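Local coordinates for DNA repair protein RecN (Deinococcus radiodurans, PDB 4ABX) that probably takes part in recombinational repair of DNA double-strand breaks as an ATP-binding, SMC-like protein, of which this chain is the coiled-coil domain, at residues L16-V21 with E157-L162; P31-G36 with P143-V148; G36-L41 with A129-L134; E74-L79 with E95-L100. All coordinates share one frame; numbering follows the deposited sequence.

How the contacts relate
From the N terminus, helix 6-27 enters contact 1, which closes the longest loop by pairing L16-V21 with E157-L162 of the last helix, 145-169. Contact 2 (31-36 with 143-148) lies within that loop, joining the start of helix 33-63 to the start of helix 145-169. Contact 3 is enclosed in turn, setting residues 36-41 against helix 121-141, and innermost is contact 4, between helices 68-83 and 87-115. The loops therefore nest without crossing, as in a chain that runs out and folds back. Contacts 2 and 3 share G36 and touch directly through E33 and R130; contact 4 lies on the other side of the chain's centre from contact 1, about 77 Å between centres.

Contact 1 (L16-V21 with E157-L162); sequences LLAFQV and EELAGL
L17 packs against helix 145-169 in an antiparallel helix pair of the RecN coiled-coil domain; the segment axes approach to 9.4 Å at 146°. Most of the touching is done by one methyl. L17 CD1 lies 3.7 Å from E158 CD, and the same CD1 is 3.8 Å from L159 N and 3.9 Å from L162 CD1, so it rests on a carboxylate stem, a backbone amide and a leucine tip together. The E158 chain, extended beyond CG, crosses L17 at about a right angle, which brings L17 CD2 to 3.7 Å from E158 OE1 in plain van der Waals contact. Nearer the backbone, L17 CB and L159 CB meet at 4.1 Å. Different first torsions separate the two leucines: CG of L17 is anti to the carbonyl carbon (chi1 -61°), that of L159 anti to the backbone N (chi1 172°). An alanine here in place of L17 would remove CG and both methyls and would probably cost the contacts to E158 and L162. Further out, E158 and L162 both reach Q13 one turn earlier on helix 6-27, and V21 touches A155. L159 CD2 turns to the neighbouring backbone, 4.0 Å from A18 CA.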
loop_
_atom_site.group_PDB
_atom_site.type_symbol
_atom_site.label_atom_id
_atom_site.label_comp_id
_atom_site.label_asym_id
_atom_site.label_seq_id
_atom_site.Cartn_x
_atom_site.Cartn_y
_atom_site.Cartn_z
ATOM N N LEU A 16 -30.621 -24.664 -51.516
ATOM C CA LEU A 16 -29.637 -25.108 -50.533
ATOM C C LEU A 16 -28.212 -24.933 -51.053
ATOM O O LEU A 16 -27.366 -24.314 -50.407
ATOM C CB LEU A 16 -29.884 -26.581 -50.190
ATOM C CG LEU A 16 -28.854 -27.310 -49.323
ATOM C CD1 LEU A 16 -28.652 -26.586 -48.001
ATOM C CD2 LEU A 16 -29.295 -28.742 -49.084
ATOM N N LEU A 17 -27.950 -25.483 -52.232
ATOM C CA LEU A 17 -26.604 -25.476 -52.787
ATOM C C LEU A 17 -26.160 -24.061 -53.153
ATOM O O LEU A 17 -25.020 -23.670 -52.888
ATOM C CB LEU A 17 -26.533 -26.396 -54.007
ATOM C CG LEU A 17 -26.845 -27.871 -53.744
ATOM C CD1 LEU A 17 -27.137 -28.607 -55.057
ATOM C CD2 LEU A 17 -25.704 -28.538 -52.981
ATOM N N ALA A 18 -27.062 -23.296 -53.758
ATOM C CA ALA A 18 -26.748 -21.921 -54.125
ATOM C C ALA A 18 -26.324 -21.125 -52.892
ATOM O O ALA A 18 -25.385 -20.334 -52.950
ATOM C CB ALA A 18 -27.936 -21.258 -54.808
ATOM N N PHE A 19 -27.019 -21.350 -51.781
ATOM C CA PHE A 19 -26.734 -20.655 -50.527
ATOM C C PHE A 19 -25.373 -21.057 -49.963
ATOM O O PHE A 19 -24.615 -20.222 -49.467
ATOM C CB PHE A 19 -27.835 -20.949 -49.495
ATOM C CG PHE A 19 -27.493 -20.504 -48.100
ATOM C CD1 PHE A 19 -26.717 -21.304 -47.274
ATOM C CD2 PHE A 19 -27.940 -19.283 -47.617
ATOM C CE1 PHE A 19 -26.393 -20.896 -45.992
ATOM C CE2 PHE A 19 -27.624 -18.870 -46.333
ATOM C CZ PHE A 19 -26.849 -19.676 -45.520
ATOM N N GLN A 20 -25.068 -22.345 -50.039
ATOM C CA GLN A 20 -23.793 -22.842 -49.549
ATOM C C GLN A 20 -22.619 -22.321 -50.381
ATOM O O GLN A 20 -21.593 -21.914 -49.835
ATOM C CB GLN A 20 -23.810 -24.369 -49.491
ATOM C CG GLN A 20 -24.642 -24.901 -48.335
ATOM C CD GLN A 20 -24.896 -26.397 -48.413
ATOM O OE1 GLN A 20 -24.679 -27.025 -49.448
ATOM N NE2 GLN A 20 -25.359 -26.975 -47.308
ATOM N N VAL A 21 -22.793 -22.306 -51.697
ATOM C CA VAL A 21 -21.778 -21.783 -52.612
ATOM C C VAL A 21 -21.524 -20.298 -52.373
ATOM O O VAL A 21 -20.375 -19.855 -52.314
ATOM C CB VAL A 21 -22.186 -22.011 -54.085
ATOM C CG1 VAL A 21 -21.327 -21.174 -55.031
ATOM C CG2 VAL A 21 -22.110 -23.498 -54.434
ATOM N N GLU A 157 -20.884 -27.833 -58.765
ATOM C CA GLU A 157 -21.100 -28.805 -59.825
ATOM C C GLU A 157 -22.480 -29.446 -59.701
ATOM O O GLU A 157 -23.232 -29.531 -60.674
ATOM C CB GLU A 157 -20.011 -29.880 -59.811
ATOM C CG GLU A 157 -20.255 -30.992 -60.817
ATOM C CD GLU A 157 -19.051 -31.886 -61.012
ATOM O OE1 GLU A 157 -18.301 -32.104 -60.037
ATOM O OE2 GLU A 157 -18.851 -32.366 -62.149
ATOM N N GLU A 158 -22.819 -29.893 -58.498
ATOM C CA GLU A 158 -24.121 -30.508 -58.283
ATOM C C GLU A 158 -25.239 -29.528 -58.655
ATOM O O GLU A 158 -26.213 -29.892 -59.312
ATOM C CB GLU A 158 -24.257 -30.974 -56.834
ATOM C CG GLU A 158 -25.524 -31.769 -56.568
ATOM C CD GLU A 158 -25.739 -32.054 -55.097
ATOM O OE1 GLU A 158 -24.793 -31.857 -54.305
ATOM O OE2 GLU A 158 -26.855 -32.478 -54.733
ATOM N N LEU A 159 -25.072 -28.273 -58.255
ATOM C CA LEU A 159 -26.030 -27.220 -58.565
ATOM C C LEU A 159 -26.243 -27.045 -60.074
ATOM O O LEU A 159 -27.370 -26.864 -60.533
ATOM C CB LEU A 159 -25.568 -25.898 -57.934
ATOM C CG LEU A 159 -26.331 -24.625 -58.301
ATOM C CD1 LEU A 159 -27.798 -24.741 -57.906
ATOM C CD2 LEU A 159 -25.683 -23.423 -57.635
ATOM N N ALA A 160 -25.162 -27.096 -60.846
ATOM C CA ALA A 160 -25.270 -26.939 -62.290
ATOM C C ALA A 160 -26.088 -28.064 -62.920
ATOM O O ALA A 160 -26.871 -27.833 -63.845
ATOM C CB ALA A 160 -23.889 -26.858 -62.928
ATOM N N GLY A 161 -25.900 -29.284 -62.424
ATOM C CA GLY A 161 -26.622 -30.431 -62.947
ATOM C C GLY A 161 -28.111 -30.320 -62.687
ATOM O O GLY A 161 -28.933 -30.691 -63.527
ATOM N N LEU A 162 -28.466 -29.799 -61.518
ATOM C CA LEU A 162 -29.872 -29.651 -61.159
ATOM C C LEU A 162 -30.560 -28.570 -61.988
ATOM O O LEU A 162 -31.684 -28.752 -62.450
ATOM C CB LEU A 162 -30.026 -29.364 -59.665
ATOM C CG LEU A 162 -29.670 -30.543 -58.757
ATOM C CD1 LEU A 162 -29.900 -30.195 -57.294
ATOM C CD2 LEU A 162 -30.467 -31.776 -59.147
#

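Contact 2 (P31-G36 with P143-V148); sequences PGEEEG and PTLEDV
With CG anti to the carbonyl carbon in both E34 (chi1 -71°) and L145, and the E34 chain extended beyond CG, the two side chains reach toward each other tip to tip, E34 OE1 stopping 3.6 Å from L145 CD1. That oxygen also accepts from a water at 2.7 Å from E34 OE1, and the water in turn accepts from L145 N at 3.0 Å. A first-turn amide of helix 145-169 is thus linked to the carboxylate; the helix start, together with the salt bridge from E34 OE2 to K138, would be expected to favour the charged form. T144 and D147 make a capping box at this helix start, with T144 as N-cap: T144 N donates to D147 OD2 (3.1 Å) through the anti lone pair, and D147 N returns a bond to T144 OG1 (3.3 Å). The hydroxyl closes the box, T144 OG1 giving its proton to D147 OD2 at 2.9 Å from 61° above the carboxylate plane, so OD2 is gripped twice. P31 lies alongside the first helical turn, its CA 3.9 Å from L145 CB. E146, bent at chi2 (90°), swings its carboxylate back so that E146 CD comes 3.9 Å from P31 CB.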
loop_
_atom_site.group_PDB
_atom_site.type_symbol
_atom_site.label_atom_id
_atom_site.label_comp_id
_atom_site.label_asym_id
_atom_site.label_seq_id
_atom_site.Cartn_x
_atom_site.Cartn_y
_atom_site.Cartn_z
ATOM N N PRO A 31 -6.712 -21.861 -48.465
ATOM C CA PRO A 31 -6.017 -22.863 -47.653
ATOM C C PRO A 31 -4.570 -22.454 -47.398
ATOM O O PRO A 31 -3.869 -22.044 -48.323
ATOM C CB PRO A 31 -6.086 -24.119 -48.518
ATOM C CG PRO A 31 -7.339 -23.938 -49.330
ATOM C CD PRO A 31 -7.405 -22.461 -49.620
ATOM N N GLY A 32 -4.137 -22.542 -46.146
ATOM C CA GLY A 32 -2.794 -22.120 -45.786
ATOM C C GLY A 32 -2.721 -20.774 -45.081
ATOM O O GLY A 32 -1.788 -20.523 -44.316
ATOM N N GLU A 33 -3.705 -19.908 -45.322
ATOM C CA GLU A 33 -3.677 -18.551 -44.770
ATOM C C GLU A 33 -3.702 -18.519 -43.239
ATOM O O GLU A 33 -3.328 -17.515 -42.631
ATOM C CB GLU A 33 -4.827 -17.704 -45.330
ATOM C CG GLU A 33 -6.217 -18.063 -44.773
ATOM C CD GLU A 33 -7.316 -17.142 -45.298
ATOM O OE1 GLU A 33 -7.303 -15.941 -44.955
ATOM O OE2 GLU A 33 -8.188 -17.615 -46.059
ATOM N N GLU A 34 -4.144 -19.609 -42.618
ATOM C CA GLU A 34 -4.284 -19.636 -41.162
ATOM C C GLU A 34 -2.948 -19.628 -40.431
ATOM O O GLU A 34 -2.882 -19.221 -39.264
ATOM C CB GLU A 34 -5.131 -20.829 -40.709
ATOM C CG GLU A 34 -6.606 -20.693 -41.044
ATOM C CD GLU A 34 -7.383 -21.979 -40.823
ATOM O OE1 GLU A 34 -6.949 -23.040 -41.324
ATOM O OE2 GLU A 34 -8.429 -21.925 -40.145
ATOM N N GLU A 35 -1.890 -20.078 -41.109
ATOM C CA GLU A 35 -0.554 -20.074 -40.517
ATOM C C GLU A 35 -0.102 -18.657 -40.182
ATOM O O GLU A 35 0.329 -18.380 -39.060
ATOM C CB GLU A 35 0.480 -20.729 -41.439
ATOM C CG GLU A 35 1.882 -20.715 -40.833
ATOM C CD GLU A 35 2.971 -21.091 -41.822
ATOM O OE1 GLU A 35 2.668 -21.235 -43.027
ATOM O OE2 GLU A 35 4.136 -21.238 -41.390
ATOM N N GLY A 36 -0.190 -17.769 -41.168
ATOM C CA GLY A 36 0.150 -16.372 -40.971
ATOM C C GLY A 36 -0.758 -15.695 -39.957
ATOM O O GLY A 36 -0.291 -14.943 -39.100
ATOM N N PRO A 143 -13.342 -30.542 -42.124
ATOM C CA PRO A 143 -12.574 -29.908 -41.036
ATOM C C PRO A 143 -11.570 -28.821 -41.438
ATOM O O PRO A 143 -11.406 -27.855 -40.694
ATOM C CB PRO A 143 -11.806 -31.082 -40.401
ATOM C CG PRO A 143 -12.333 -32.338 -41.053
ATOM C CD PRO A 143 -12.903 -31.928 -42.366
ATOM N N THR A 144 -10.888 -28.980 -42.567
ATOM C CA THR A 144 -9.850 -28.026 -42.961
ATOM C C THR A 144 -10.358 -27.102 -44.061
ATOM O O THR A 144 -11.393 -27.373 -44.667
ATOM C CB THR A 144 -8.588 -28.747 -43.470
ATOM O OG1 THR A 144 -8.888 -29.415 -44.701
ATOM C CG2 THR A 144 -8.100 -29.769 -42.444
ATOM N N LEU A 145 -9.630 -26.018 -44.321
ATOM C CA LEU A 145 -10.005 -25.096 -45.389
ATOM C C LEU A 145 -9.975 -25.801 -46.739
ATOM O O LEU A 145 -10.763 -25.480 -47.628
ATOM C CB LEU A 145 -9.097 -23.864 -45.418
ATOM C CG LEU A 145 -9.219 -22.923 -44.211
ATOM C CD1 LEU A 145 -8.307 -21.715 -44.381
ATOM C CD2 LEU A 145 -10.679 -22.489 -44.007
ATOM N N GLU A 146 -9.064 -26.756 -46.890
ATOM C CA GLU A 146 -9.044 -27.590 -48.087
ATOM C C GLU A 146 -10.398 -28.277 -48.269
ATOM O O GLU A 146 -10.968 -28.259 -49.362
ATOM C CB GLU A 146 -7.929 -28.643 -48.019
ATOM C CG GLU A 146 -6.511 -28.109 -48.227
ATOM C CD GLU A 146 -5.828 -27.666 -46.932
ATOM O OE1 GLU A 146 -6.527 -27.353 -45.938
ATOM O OE2 GLU A 146 -4.577 -27.628 -46.911
ATOM N N ASP A 147 -10.906 -28.887 -47.198
ATOM C CA ASP A 147 -12.207 -29.554 -47.243
ATOM C C ASP A 147 -13.310 -28.569 -47.607
ATOM O O ASP A 147 -14.217 -28.898 -48.374
ATOM C CB ASP A 147 -12.535 -30.223 -45.902
ATOM C CG ASP A 147 -11.631 -31.404 -45.596
ATOM O OD1 ASP A 147 -11.583 -32.358 -46.406
ATOM O OD2 ASP A 147 -10.958 -31.373 -44.542
ATOM N N VAL A 148 -13.237 -27.365 -47.044
ATOM C CA VAL A 148 -14.239 -26.337 -47.303
ATOM C C VAL A 148 -14.269 -25.949 -48.781
ATOM O O VAL A 148 -15.339 -25.798 -49.381
ATOM C CB VAL A 148 -13.978 -25.064 -46.471
ATOM C CG1 VAL A 148 -15.048 -24.019 -46.748
ATOM C CG2 VAL A 148 -13.919 -25.393 -44.981
HETATM O O HOH W 1 -7.442 -25.470 -42.310
#

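Contact 3 (G36-L41 with A129-L134); sequences GLNTEL and ARLSAL
The R130 guanidinium carries L134 CD2 over one face, the methyl 3.9 Å above the guanidinium plane and displaced toward its rim. Its nitrogens are all engaged beyond the two segments: R130 NE forms a salt bridge with E33 OE1 at 3.0 Å, NH1 donates to the carbonyl of V27, and NH2 makes a weak bond to that of S28. These partners fix the rotation of the group. The flat amide of N38 meets carbon instead, ND2 lying 3.9 Å from L131 CD2. R130 leaves the helix with CG anti to the backbone N (chi1 -177°) and then bends at chi2 (65°); its aliphatic stem is thereby turned to L37, which it crosses obliquely, R130 CG coming to 3.5 Å from L37 CD1. L37 and L131 slide past each other in opposite directions, with L37 CB 3.5 Å from L131 CD2. The second methyl of L131, CD1, receives L41 CD2 at 3.8 Å, while L37 CD1 also reaches L134 CD1 at 3.7 Å. The result is a leucine-rich seam between antiparallel helices of the coiled-coil domain, their segment axes at 139°. L41 carries the seam on to L124 and V127 of helix 121-141; at the other end L134 packs on E33 and E34 of helix 33-63, and R130 reaches the C-terminal end of helix 6-27 through V27.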
loop_
_atom_site.group_PDB
_atom_site.type_symbol
_atom_site.label_atom_id
_atom_site.label_comp_id
_atom_site.label_asym_id
_atom_site.label_seq_id
_atom_site.Cartn_x
_atom_site.Cartn_y
_atom_site.Cartn_z
ATOM N N GLY A 36 -0.190 -17.769 -41.168
ATOM C CA GLY A 36 0.150 -16.372 -40.971
ATOM C C GLY A 36 -0.758 -15.695 -39.957
ATOM O O GLY A 36 -0.291 -14.943 -39.100
ATOM N N LEU A 37 -2.061 -15.954 -40.058
ATOM C CA LEU A 37 -3.022 -15.386 -39.114
ATOM C C LEU A 37 -2.688 -15.758 -37.666
ATOM O O LEU A 37 -2.659 -14.890 -36.786
ATOM C CB LEU A 37 -4.447 -15.826 -39.457
ATOM C CG LEU A 37 -5.074 -15.244 -40.730
ATOM C CD1 LEU A 37 -6.413 -15.917 -41.015
ATOM C CD2 LEU A 37 -5.244 -13.735 -40.616
ATOM N N ASN A 38 -2.436 -17.045 -37.429
ATOM C CA ASN A 38 -2.124 -17.541 -36.088
ATOM C C ASN A 38 -0.841 -16.932 -35.531
ATOM O O ASN A 38 -0.752 -16.609 -34.347
ATOM C CB ASN A 38 -1.989 -19.066 -36.080
ATOM C CG ASN A 38 -3.320 -19.780 -36.212
ATOM O OD1 ASN A 38 -3.393 -20.874 -36.774
ATOM N ND2 ASN A 38 -4.376 -19.174 -35.690
ATOM N N THR A 39 0.163 -16.807 -36.387
ATOM C CA THR A 39 1.424 -16.190 -35.995
ATOM C C THR A 39 1.218 -14.721 -35.621
ATOM O O THR A 39 1.744 -14.245 -34.616
ATOM C CB THR A 39 2.474 -16.323 -37.121
ATOM O OG1 THR A 39 2.908 -17.685 -37.199
ATOM C CG2 THR A 39 3.673 -15.429 -36.855
ATOM N N GLU A 40 0.430 -14.014 -36.423
ATOM C CA GLU A 40 0.143 -12.603 -36.177
ATOM C C GLU A 40 -0.765 -12.408 -34.948
ATOM O O GLU A 40 -0.599 -11.455 -34.186
ATOM C CB GLU A 40 -0.465 -11.969 -37.434
ATOM C CG GLU A 40 -0.668 -10.466 -37.365
ATOM C CD GLU A 40 0.630 -9.668 -37.404
ATOM O OE1 GLU A 40 1.733 -10.255 -37.305
ATOM O OE2 GLU A 40 0.533 -8.430 -37.527
ATOM N N LEU A 41 -1.712 -13.323 -34.751
ATOM C CA LEU A 41 -2.549 -13.321 -33.548
ATOM C C LEU A 41 -1.725 -13.400 -32.255
ATOM O O LEU A 41 -1.969 -12.659 -31.288
ATOM C CB LEU A 41 -3.537 -14.492 -33.585
ATOM C CG LEU A 41 -4.461 -14.616 -32.370
ATOM C CD1 LEU A 41 -5.403 -13.433 -32.308
ATOM C CD2 LEU A 41 -5.236 -15.932 -32.397
ATOM N N ALA A 129 -11.263 -11.514 -36.424
ATOM C CA ALA A 129 -12.443 -11.539 -37.280
ATOM C C ALA A 129 -12.261 -12.477 -38.477
ATOM O O ALA A 129 -13.193 -13.183 -38.862
ATOM C CB ALA A 129 -12.794 -10.132 -37.748
ATOM N N ARG A 130 -11.066 -12.490 -39.062
ATOM C CA ARG A 130 -10.788 -13.386 -40.185
ATOM C C ARG A 130 -10.782 -14.839 -39.722
ATOM O O ARG A 130 -11.365 -15.710 -40.367
ATOM C CB ARG A 130 -9.449 -13.045 -40.854
ATOM C CG ARG A 130 -9.120 -13.909 -42.084
ATOM C CD ARG A 130 -10.120 -13.679 -43.229
ATOM N NE ARG A 130 -9.848 -14.523 -44.395
ATOM C CZ ARG A 130 -10.695 -14.692 -45.410
ATOM N NH1 ARG A 130 -11.874 -14.081 -45.401
ATOM N NH2 ARG A 130 -10.369 -15.476 -46.430
ATOM N N LEU A 131 -10.113 -15.090 -38.600
ATOM C CA LEU A 131 -10.031 -16.431 -38.034
ATOM C C LEU A 131 -11.412 -16.954 -37.656
ATOM O O LEU A 131 -11.711 -18.141 -37.809
ATOM C CB LEU A 131 -9.112 -16.429 -36.808
ATOM C CG LEU A 131 -7.623 -16.286 -37.122
ATOM C CD1 LEU A 131 -6.805 -16.050 -35.852
ATOM C CD2 LEU A 131 -7.135 -17.515 -37.873
ATOM N N SER A 132 -12.250 -16.060 -37.146
ATOM C CA SER A 132 -13.614 -16.420 -36.782
ATOM C C SER A 132 -14.430 -16.773 -38.019
ATOM O O SER A 132 -15.233 -17.703 -37.987
ATOM C CB SER A 132 -14.297 -15.278 -36.032
ATOM O OG SER A 132 -15.665 -15.578 -35.817
ATOM N N ALA A 133 -14.224 -16.029 -39.103
ATOM C CA ALA A 133 -14.958 -16.288 -40.338
ATOM C C ALA A 133 -14.544 -17.635 -40.920
ATOM O O ALA A 133 -15.385 -18.402 -41.389
ATOM C CB ALA A 133 -14.742 -15.165 -41.350
ATOM N N LEU A 134 -13.246 -17.926 -40.876
ATOM C CA LEU A 134 -12.736 -19.203 -41.370
ATOM C C LEU A 134 -13.222 -20.366 -40.498
ATOM O O LEU A 134 -13.569 -21.431 -41.015
ATOM C CB LEU A 134 -11.200 -19.187 -41.469
ATOM C CG LEU A 134 -10.606 -18.222 -42.496
ATOM C CD1 LEU A 134 -9.089 -18.112 -42.351
ATOM C CD2 LEU A 134 -10.992 -18.637 -43.921
#

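Contact 4 (E74-L79 with E95-L100); sequences EAVRAL and ELRAAL
V76 and L96 bury the most surface here, followed by R97, and V76 serves both partners by dividing its methyls between them. With CG1 anti to the backbone N (chi1 167°) and CG2 anti to the carbonyl carbon, the two branches diverge. V76 CG2 meets L96 CD2 at 3.8 Å as the two side chains slide past each other in opposite directions. V76 CG1 lies over one face of the R97 guanidinium, 4.0 Å from R97 NE and 4.1 Å from R97 NH2. R97, extended from CG to NE, crosses the valine at about a right angle, so its planar end covers a methyl on the exposed flank of the pair. L96, whose CG is anti to its own backbone N, directs CD2 into helix 68-83, where L96 CD2 also touches A75 CB at 3.9 Å and, more loosely, L79 CD1 at 4.2 Å. An alanine here in place of V76 would lose both CG1 and CG2, and would probably weaken the packing on L96 and on the R97 plane. The segment axes are 10.0 Å apart at 165°, nearly antiparallel, as suits two consecutive helices of a helical hairpin; Q93 NE2 adds a hydrogen bond to V76 O. On the same helices L96 and L100 continue onto I72, while the second subunit packs against this hairpin, its L61 on A75, its A53 on L79 and its I106 on E95 of helix 87-115.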
loop_
_atom_site.group_PDB
_atom_site.type_symbol
_atom_site.label_atom_id
_atom_site.label_comp_id
_atom_site.label_asym_id
_atom_site.label_seq_id
_atom_site.Cartn_x
_atom_site.Cartn_y
_atom_site.Cartn_z
ATOM N N GLU A 74 3.114 7.397 3.517
ATOM C CA GLU A 74 2.455 7.540 4.812
ATOM C C GLU A 74 3.330 6.951 5.909
ATOM O O GLU A 74 3.479 7.542 6.979
ATOM C CB GLU A 74 1.083 6.862 4.814
ATOM C CG GLU A 74 0.047 7.552 3.949
ATOM C CD GLU A 74 -1.315 6.884 4.025
ATOM O OE1 GLU A 74 -1.683 6.392 5.114
ATOM O OE2 GLU A 74 -2.015 6.848 2.991
ATOM N N ALA A 75 3.909 5.788 5.628
ATOM C CA ALA A 75 4.790 5.098 6.566
ATOM C C ALA A 75 6.042 5.915 6.861
ATOM O O ALA A 75 6.536 5.919 7.985
ATOM C CB ALA A 75 5.179 3.714 6.017
ATOM N N VAL A 76 6.571 6.581 5.838
ATOM C CA VAL A 76 7.720 7.450 6.036
ATOM C C VAL A 76 7.359 8.574 6.999
ATOM O O VAL A 76 8.116 8.883 7.911
ATOM C CB VAL A 76 8.243 8.039 4.713
ATOM C CG1 VAL A 76 9.215 9.185 4.992
ATOM C CG2 VAL A 76 8.916 6.945 3.876
ATOM N N ARG A 77 6.196 9.182 6.796
ATOM C CA ARG A 77 5.751 10.256 7.678
ATOM C C ARG A 77 5.475 9.758 9.105
ATOM O O ARG A 77 5.771 10.449 10.078
ATOM C CB ARG A 77 4.533 10.973 7.089
ATOM C CG ARG A 77 4.867 11.776 5.834
ATOM C CD ARG A 77 3.700 12.641 5.377
ATOM N NE ARG A 77 2.591 11.841 4.867
ATOM C CZ ARG A 77 2.466 11.453 3.601
ATOM N NH1 ARG A 77 3.387 11.792 2.707
ATOM N NH2 ARG A 77 1.420 10.726 3.228
ATOM N N ALA A 78 4.925 8.556 9.220
ATOM C CA ALA A 78 4.676 7.947 10.524
ATOM C C ALA A 78 5.967 7.792 11.331
ATOM O O ALA A 78 5.950 7.825 12.559
ATOM C CB ALA A 78 3.985 6.600 10.357
ATOM N N LEU A 79 7.087 7.627 10.635
ATOM C CA LEU A 79 8.376 7.450 11.295
ATOM C C LEU A 79 9.018 8.760 11.772
ATOM O O LEU A 79 9.946 8.735 12.582
ATOM C CB LEU A 79 9.344 6.696 10.376
ATOM C CG LEU A 79 8.919 5.269 10.035
ATOM C CD1 LEU A 79 10.009 4.564 9.248
ATOM C CD2 LEU A 79 8.593 4.502 11.312
ATOM N N GLU A 95 16.285 4.269 4.639
ATOM C CA GLU A 95 16.188 3.100 3.776
ATOM C C GLU A 95 14.808 2.999 3.123
ATOM O O GLU A 95 14.684 2.550 1.979
ATOM C CB GLU A 95 16.518 1.823 4.558
ATOM C CG GLU A 95 17.988 1.724 4.939
ATOM C CD GLU A 95 18.269 0.632 5.953
ATOM O OE1 GLU A 95 17.364 -0.187 6.220
ATOM O OE2 GLU A 95 19.399 0.597 6.488
ATOM N N LEU A 96 13.774 3.427 3.847
ATOM C CA LEU A 96 12.409 3.377 3.332
ATOM C C LEU A 96 12.193 4.420 2.227
ATOM O O LEU A 96 11.515 4.151 1.232
ATOM C CB LEU A 96 11.385 3.543 4.462
ATOM C CG LEU A 96 9.923 3.275 4.097
ATOM C CD1 LEU A 96 9.755 1.870 3.509
ATOM C CD2 LEU A 96 9.016 3.460 5.314
ATOM N N ARG A 97 12.778 5.601 2.400
ATOM C CA ARG A 97 12.781 6.610 1.344
ATOM C C ARG A 97 13.400 6.061 0.056
ATOM O O ARG A 97 12.870 6.275 -1.046
ATOM C CB ARG A 97 13.528 7.869 1.797
ATOM C CG ARG A 97 12.738 8.751 2.757
ATOM C CD ARG A 97 13.413 10.102 2.959
ATOM N NE ARG A 97 12.568 11.028 3.712
ATOM C CZ ARG A 97 12.748 11.337 4.994
ATOM N NH1 ARG A 97 13.756 10.803 5.672
ATOM N NH2 ARG A 97 11.927 12.187 5.597
ATOM N N ALA A 98 14.525 5.362 0.199
ATOM C CA ALA A 98 15.181 4.728 -0.941
ATOM C C ALA A 98 14.262 3.708 -1.617
ATOM O O ALA A 98 14.210 3.626 -2.840
ATOM C CB ALA A 98 16.487 4.067 -0.510
ATOM N N ALA A 99 13.540 2.927 -0.817
ATOM C CA ALA A 99 12.605 1.964 -1.376
ATOM C C ALA A 99 11.496 2.677 -2.148
ATOM O O ALA A 99 11.090 2.222 -3.215
ATOM C CB ALA A 99 12.023 1.078 -0.289
ATOM N N LEU A 100 11.013 3.791 -1.600
ATOM C CA LEU A 100 9.992 4.605 -2.255
ATOM C C LEU A 100 10.477 5.111 -3.601
ATOM O O LEU A 100 9.752 5.056 -4.600
ATOM C CB LEU A 100 9.592 5.789 -1.372
ATOM C CG LEU A 100 8.676 6.850 -1.992
ATOM C CD1 LEU A 100 7.371 6.233 -2.495
ATOM C CD2 LEU A 100 8.398 7.969 -0.992
#